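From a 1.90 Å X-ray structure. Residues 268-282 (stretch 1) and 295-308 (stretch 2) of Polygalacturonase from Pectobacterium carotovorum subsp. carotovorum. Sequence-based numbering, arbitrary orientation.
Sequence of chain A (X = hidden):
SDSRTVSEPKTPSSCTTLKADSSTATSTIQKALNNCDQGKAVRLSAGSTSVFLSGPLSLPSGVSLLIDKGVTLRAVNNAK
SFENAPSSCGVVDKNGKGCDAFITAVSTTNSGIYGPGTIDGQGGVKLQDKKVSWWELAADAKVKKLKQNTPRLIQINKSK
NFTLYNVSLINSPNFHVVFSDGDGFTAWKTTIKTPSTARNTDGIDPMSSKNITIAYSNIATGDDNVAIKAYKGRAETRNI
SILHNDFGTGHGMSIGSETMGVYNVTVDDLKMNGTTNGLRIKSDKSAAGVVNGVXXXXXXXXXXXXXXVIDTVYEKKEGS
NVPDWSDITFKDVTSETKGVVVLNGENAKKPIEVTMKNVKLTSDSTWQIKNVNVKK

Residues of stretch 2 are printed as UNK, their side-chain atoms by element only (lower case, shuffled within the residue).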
# COMPACT_ATOMS: atom_id res chain seq x y z
N ASP A 268 6.89 10.70 -10.67
CA ASP A 268 7.61 11.95 -10.79
C ASP A 268 7.68 12.69 -9.45
O ASP A 268 6.71 12.74 -8.69
CB ASP A 268 6.97 12.88 -11.83
CG ASP A 268 7.76 14.17 -12.01
OD1 ASP A 268 8.95 14.10 -12.41
OD2 ASP A 268 7.22 15.26 -11.76
N ASP A 269 8.83 13.28 -9.17
CA ASP A 269 9.07 14.04 -7.95
C ASP A 269 8.86 13.15 -6.72
O ASP A 269 7.84 13.22 -6.04
CB ASP A 269 8.18 15.28 -7.88
CG ASP A 269 8.54 16.18 -6.71
OD1 ASP A 269 9.62 15.97 -6.11
OD2 ASP A 269 7.77 17.10 -6.39
N LEU A 270 9.86 12.32 -6.47
CA LEU A 270 9.83 11.39 -5.35
C LEU A 270 11.12 11.50 -4.53
O LEU A 270 12.21 11.25 -5.04
CB LEU A 270 9.65 9.95 -5.83
CG LEU A 270 9.73 8.86 -4.75
CD1 LEU A 270 8.68 9.07 -3.67
CD2 LEU A 270 9.59 7.48 -5.38
N LYS A 271 10.96 11.89 -3.27
CA LYS A 271 12.12 12.00 -2.38
C LYS A 271 12.17 10.76 -1.49
O LYS A 271 11.16 10.40 -0.88
CB LYS A 271 12.08 13.28 -1.56
CG LYS A 271 12.75 14.47 -2.23
CD LYS A 271 11.73 15.49 -2.71
CE LYS A 271 12.09 16.89 -2.22
NZ LYS A 271 10.94 17.52 -1.50
N MET A 272 13.31 10.08 -1.47
CA MET A 272 13.46 8.87 -0.67
C MET A 272 14.61 8.99 0.33
O MET A 272 15.73 9.37 -0.04
CB MET A 272 13.66 7.66 -1.57
CG MET A 272 12.64 7.51 -2.68
SD MET A 272 12.82 6.04 -3.69
CE MET A 272 12.09 4.80 -2.64
N ASN A 273 14.34 8.68 1.59
CA ASN A 273 15.38 8.74 2.62
C ASN A 273 15.32 7.50 3.50
O ASN A 273 14.36 7.31 4.25
CB ASN A 273 15.26 9.99 3.48
CG ASN A 273 16.46 10.19 4.39
OD1 ASN A 273 17.11 9.24 4.81
ND2 ASN A 273 16.77 11.45 4.70
N GLY A 274 16.33 6.64 3.38
CA GLY A 274 16.41 5.44 4.19
C GLY A 274 15.68 4.21 3.69
O GLY A 274 15.79 3.15 4.32
N THR A 275 14.91 4.32 2.62
CA THR A 275 14.22 3.17 2.02
C THR A 275 15.27 2.14 1.63
O THR A 275 16.29 2.55 1.06
CB THR A 275 13.42 3.60 0.78
OG1 THR A 275 13.04 4.98 0.90
CG2 THR A 275 12.16 2.76 0.63
N THR A 276 15.06 0.85 1.90
CA THR A 276 16.12 -0.10 1.55
C THR A 276 16.24 -0.31 0.05
O THR A 276 17.36 -0.51 -0.44
CB THR A 276 16.05 -1.44 2.30
OG1 THR A 276 15.48 -2.47 1.48
CG2 THR A 276 15.29 -1.30 3.59
N ASN A 277 15.14 -0.24 -0.69
CA ASN A 277 15.16 -0.32 -2.14
C ASN A 277 14.54 0.99 -2.65
O ASN A 277 13.68 1.56 -1.96
CB ASN A 277 14.39 -1.51 -2.70
CG ASN A 277 14.74 -2.85 -2.11
OD1 ASN A 277 15.89 -3.28 -2.15
ND2 ASN A 277 13.74 -3.52 -1.54
N GLY A 278 14.96 1.46 -3.82
CA GLY A 278 14.42 2.70 -4.36
C GLY A 278 13.26 2.41 -5.31
O GLY A 278 12.11 2.26 -4.89
N LEU A 279 13.60 2.34 -6.59
CA LEU A 279 12.65 2.05 -7.66
C LEU A 279 12.77 0.58 -8.04
O LEU A 279 13.83 0.12 -8.48
CB LEU A 279 12.92 2.96 -8.86
CG LEU A 279 13.07 4.45 -8.58
CD1 LEU A 279 13.60 5.18 -9.81
CD2 LEU A 279 11.75 5.05 -8.14
N ARG A 280 11.69 -0.17 -7.86
CA ARG A 280 11.77 -1.60 -8.10
C ARG A 280 10.68 -2.24 -8.94
O ARG A 280 9.49 -1.97 -8.84
CB ARG A 280 11.77 -2.26 -6.70
CG ARG A 280 11.94 -3.77 -6.72
CD ARG A 280 12.41 -4.23 -5.34
NE ARG A 280 11.30 -4.22 -4.39
CZ ARG A 280 11.27 -5.01 -3.32
NH1 ARG A 280 12.29 -5.84 -3.10
NH2 ARG A 280 10.25 -4.97 -2.48
N ILE A 281 11.12 -3.16 -9.80
CA ILE A 281 10.26 -4.00 -10.61
C ILE A 281 10.73 -5.43 -10.31
O ILE A 281 11.87 -5.78 -10.61
CB ILE A 281 10.25 -3.74 -12.12
CG1 ILE A 281 9.97 -2.28 -12.44
CG2 ILE A 281 9.19 -4.65 -12.76
CD1 ILE A 281 9.99 -1.90 -13.91
N LYS A 282 9.87 -6.22 -9.67
CA LYS A 282 10.26 -7.56 -9.27
C LYS A 282 9.21 -8.61 -9.56
O LYS A 282 8.01 -8.35 -9.55
CB LYS A 282 10.55 -7.55 -7.75
CG LYS A 282 9.34 -7.15 -6.92
CD LYS A 282 9.62 -7.31 -5.43
CE LYS A 282 8.37 -7.74 -4.67
NZ LYS A 282 7.78 -6.59 -3.92
N UNK A 295 7.63 5.03 -16.41
CA UNK A 295 8.55 6.15 -16.49
C UNK A 295 8.79 6.79 -15.13
O UNK A 295 7.86 7.22 -14.44
n UNK A 295 3.70 6.47 -18.49
n UNK A 295 5.69 7.10 -19.46
c UNK A 295 6.63 7.69 -17.24
c UNK A 295 4.62 6.31 -19.43
c UNK A 295 5.97 8.18 -18.52
c UNK A 295 8.05 7.21 -17.49
n UNK A 295 4.47 5.36 -20.34
N UNK A 296 10.06 6.85 -14.75
CA UNK A 296 10.47 7.45 -13.49
C UNK A 296 11.26 8.74 -13.74
O UNK A 296 12.23 8.71 -14.50
c UNK A 296 11.33 6.52 -12.65
c UNK A 296 10.86 5.11 -12.42
o UNK A 296 9.60 1.21 -11.77
c UNK A 296 11.24 4.09 -13.26
c UNK A 296 10.83 2.78 -13.06
c UNK A 296 10.04 4.80 -11.33
c UNK A 296 9.63 3.50 -11.11
c UNK A 296 10.02 2.50 -11.97
N UNK A 297 10.87 9.82 -13.08
CA UNK A 297 11.59 11.08 -13.27
C UNK A 297 11.63 11.92 -12.01
O UNK A 297 10.72 11.90 -11.18
c UNK A 297 10.98 11.90 -14.41
o UNK A 297 9.65 12.28 -14.10
N UNK A 298 12.72 12.67 -11.85
CA UNK A 298 12.91 13.55 -10.71
C UNK A 298 12.82 12.81 -9.38
O UNK A 298 12.06 13.16 -8.48
n UNK A 298 11.42 16.82 -9.66
c UNK A 298 12.29 15.83 -9.83
o UNK A 298 13.37 15.82 -9.23
c UNK A 298 11.91 14.71 -10.77
N UNK A 299 13.64 11.76 -9.27
CA UNK A 299 13.71 10.95 -8.06
C UNK A 299 15.03 11.24 -7.33
O UNK A 299 16.10 11.13 -7.94
c UNK A 299 13.58 8.63 -7.09
c UNK A 299 12.42 9.12 -9.23
c UNK A 299 13.63 9.45 -8.37
N UNK A 300 14.97 11.66 -6.07
CA UNK A 300 16.17 11.95 -5.29
C UNK A 300 16.24 11.00 -4.10
O UNK A 300 15.32 10.99 -3.27
c UNK A 300 16.22 14.39 -5.96
c UNK A 300 16.22 13.40 -4.80
c UNK A 300 17.46 13.65 -3.94
N UNK A 301 17.30 10.20 -4.01
CA UNK A 301 17.45 9.24 -2.93
C UNK A 301 18.65 9.51 -2.03
O UNK A 301 19.72 9.91 -2.46
c UNK A 301 17.58 7.82 -3.49
c UNK A 301 16.38 7.33 -4.29
s UNK A 301 16.76 5.83 -5.21
c UNK A 301 16.37 6.34 -6.88
N UNK A 302 18.45 9.24 -0.74
CA UNK A 302 19.44 9.40 0.30
C UNK A 302 19.39 8.17 1.22
O UNK A 302 18.32 7.80 1.70
c UNK A 302 19.28 13.10 1.62
c UNK A 302 19.20 10.63 1.18
n UNK A 302 18.42 15.37 1.07
c UNK A 302 19.19 12.00 0.56
c UNK A 302 18.08 14.02 1.60
N UNK A 303 20.52 7.53 1.46
CA UNK A 303 20.59 6.36 2.32
C UNK A 303 19.72 5.20 1.85
O UNK A 303 19.12 4.47 2.64
n UNK A 303 20.80 8.57 5.26
o UNK A 303 22.46 7.56 4.19
c UNK A 303 20.25 6.74 3.77
c UNK A 303 21.26 7.65 4.42
N UNK A 304 19.70 4.96 0.54
CA UNK A 304 18.99 3.85 -0.07
C UNK A 304 20.00 2.83 -0.58
O UNK A 304 20.73 3.09 -1.53
c UNK A 304 17.04 5.32 -0.71
c UNK A 304 17.43 3.20 -1.97
c UNK A 304 18.09 4.35 -1.23
N UNK A 305 20.05 1.65 0.03
CA UNK A 305 20.99 0.60 -0.32
C UNK A 305 20.91 0.13 -1.76
O UNK A 305 21.95 -0.13 -2.38
c UNK A 305 20.81 -0.60 0.61
N UNK A 306 19.72 -0.06 -2.30
CA UNK A 306 19.51 -0.54 -3.67
C UNK A 306 18.60 0.42 -4.42
O UNK A 306 17.38 0.23 -4.46
c UNK A 306 18.87 -1.93 -3.62
c UNK A 306 19.79 -3.07 -3.22
c UNK A 306 19.70 -5.47 -2.51
c UNK A 306 19.19 -4.44 -3.50
n UNK A 306 20.14 -6.72 -3.19
N UNK A 307 19.16 1.49 -4.98
CA UNK A 307 18.39 2.55 -5.60
C UNK A 307 17.53 2.12 -6.77
O UNK A 307 16.42 2.63 -6.94
c UNK A 307 20.74 2.91 -5.96
c UNK A 307 20.61 1.81 -4.95
c UNK A 307 19.43 3.61 -5.98
N UNK A 308 18.02 1.23 -7.62
CA UNK A 308 17.27 0.73 -8.76
C UNK A 308 17.34 -0.80 -8.74
O UNK A 308 18.42 -1.38 -8.68
c UNK A 308 16.96 0.54 -11.25
c UNK A 308 17.75 1.22 -10.14
c UNK A 308 17.62 2.74 -10.26
c UNK A 308 18.18 3.34 -11.53
O HOH W 1 9.03 17.24 -11.11
O HOH W 2 12.30 15.05 -6.12
O HOH W 3 8.40 0.61 -9.36

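Position 295 has four carbons and three nitrogens, two of the nitrogens on the last carbon. That is a guanidinium, so R295. Its side chain does not reach stretch 1.

Position 296 has one carbon, then a six-carbon ring bearing an oxygen. This is Y296. L279 CB lies over one ring face, and L279 CD2 is 3.6 Å from Y296 CD1. A water accepts from Y296 OH and donates to R280 O, both at 2.8 Å.

Position 297 has one carbon and one oxygen, and the oxygen is 2.6 Å from D268 OD1. This is S297, whose OG donates that hydrogen bond.

Position 298 has two carbons, the second carrying one oxygen and one nitrogen: N298. A water accepts from N298 ND2 and donates to D268 OD2, both at 2.8 Å. The backbone N298 O accepts from L270 N at 3.1 Å.

Position 299 has three carbons forked at the first, packed near L270, M272 and L279. This is V299; CG1 is 4.2 Å from L279 CD2.

Position 300 has the same three-carbon fork, on the face shared with K271. This is V300. Its N donates to L270 O at 3.0 Å, and its O accepts from M272 N at 2.8 Å.

Position 301 is an unbranched chain with a sulfur before the last carbon: M301. M301 CG is 3.8 Å from M272 SD, and M301 CE is 4.2 Å from L279 CG.

Position 302 has four carbons in a row ending in nitrogen: K302. Its end leads away, while the backbone K302 O accepts from G274 N at 2.9 Å.

Position 303 has two carbons, the second with one oxygen and one nitrogen: N303. Its CB points toward stretch 1.

Position 304 is another three-carbon fork, V304. CG2 is 4.2 Å from M272 CB; CG1 is 3.5 Å from G278 N.

Position 305 has a single carbon: A305, exposed.

Position 306 has four carbons ending in nitrogen: K306. Its N donates to T276 O at 3.0 Å, and its O accepts from G278 N at 2.8 Å.

Position 307 has three carbons closing a ring onto the backbone N: P307. L279 N donates to P307 O at 2.9 Å. A CB on G278 would clash with this oxygen and with M301 SD.

Position 308 has four carbons forked at the first, one arm two carbons long: I308, paired with L279.

The stretches run parallel and follow each other round their corners. Backbone hydrogen bonds set the register. L270, M272 and L279 pack on V299 and M301, burying the apolar face.

Stretch 2 295-308: RYSNVVMKNVAKPI
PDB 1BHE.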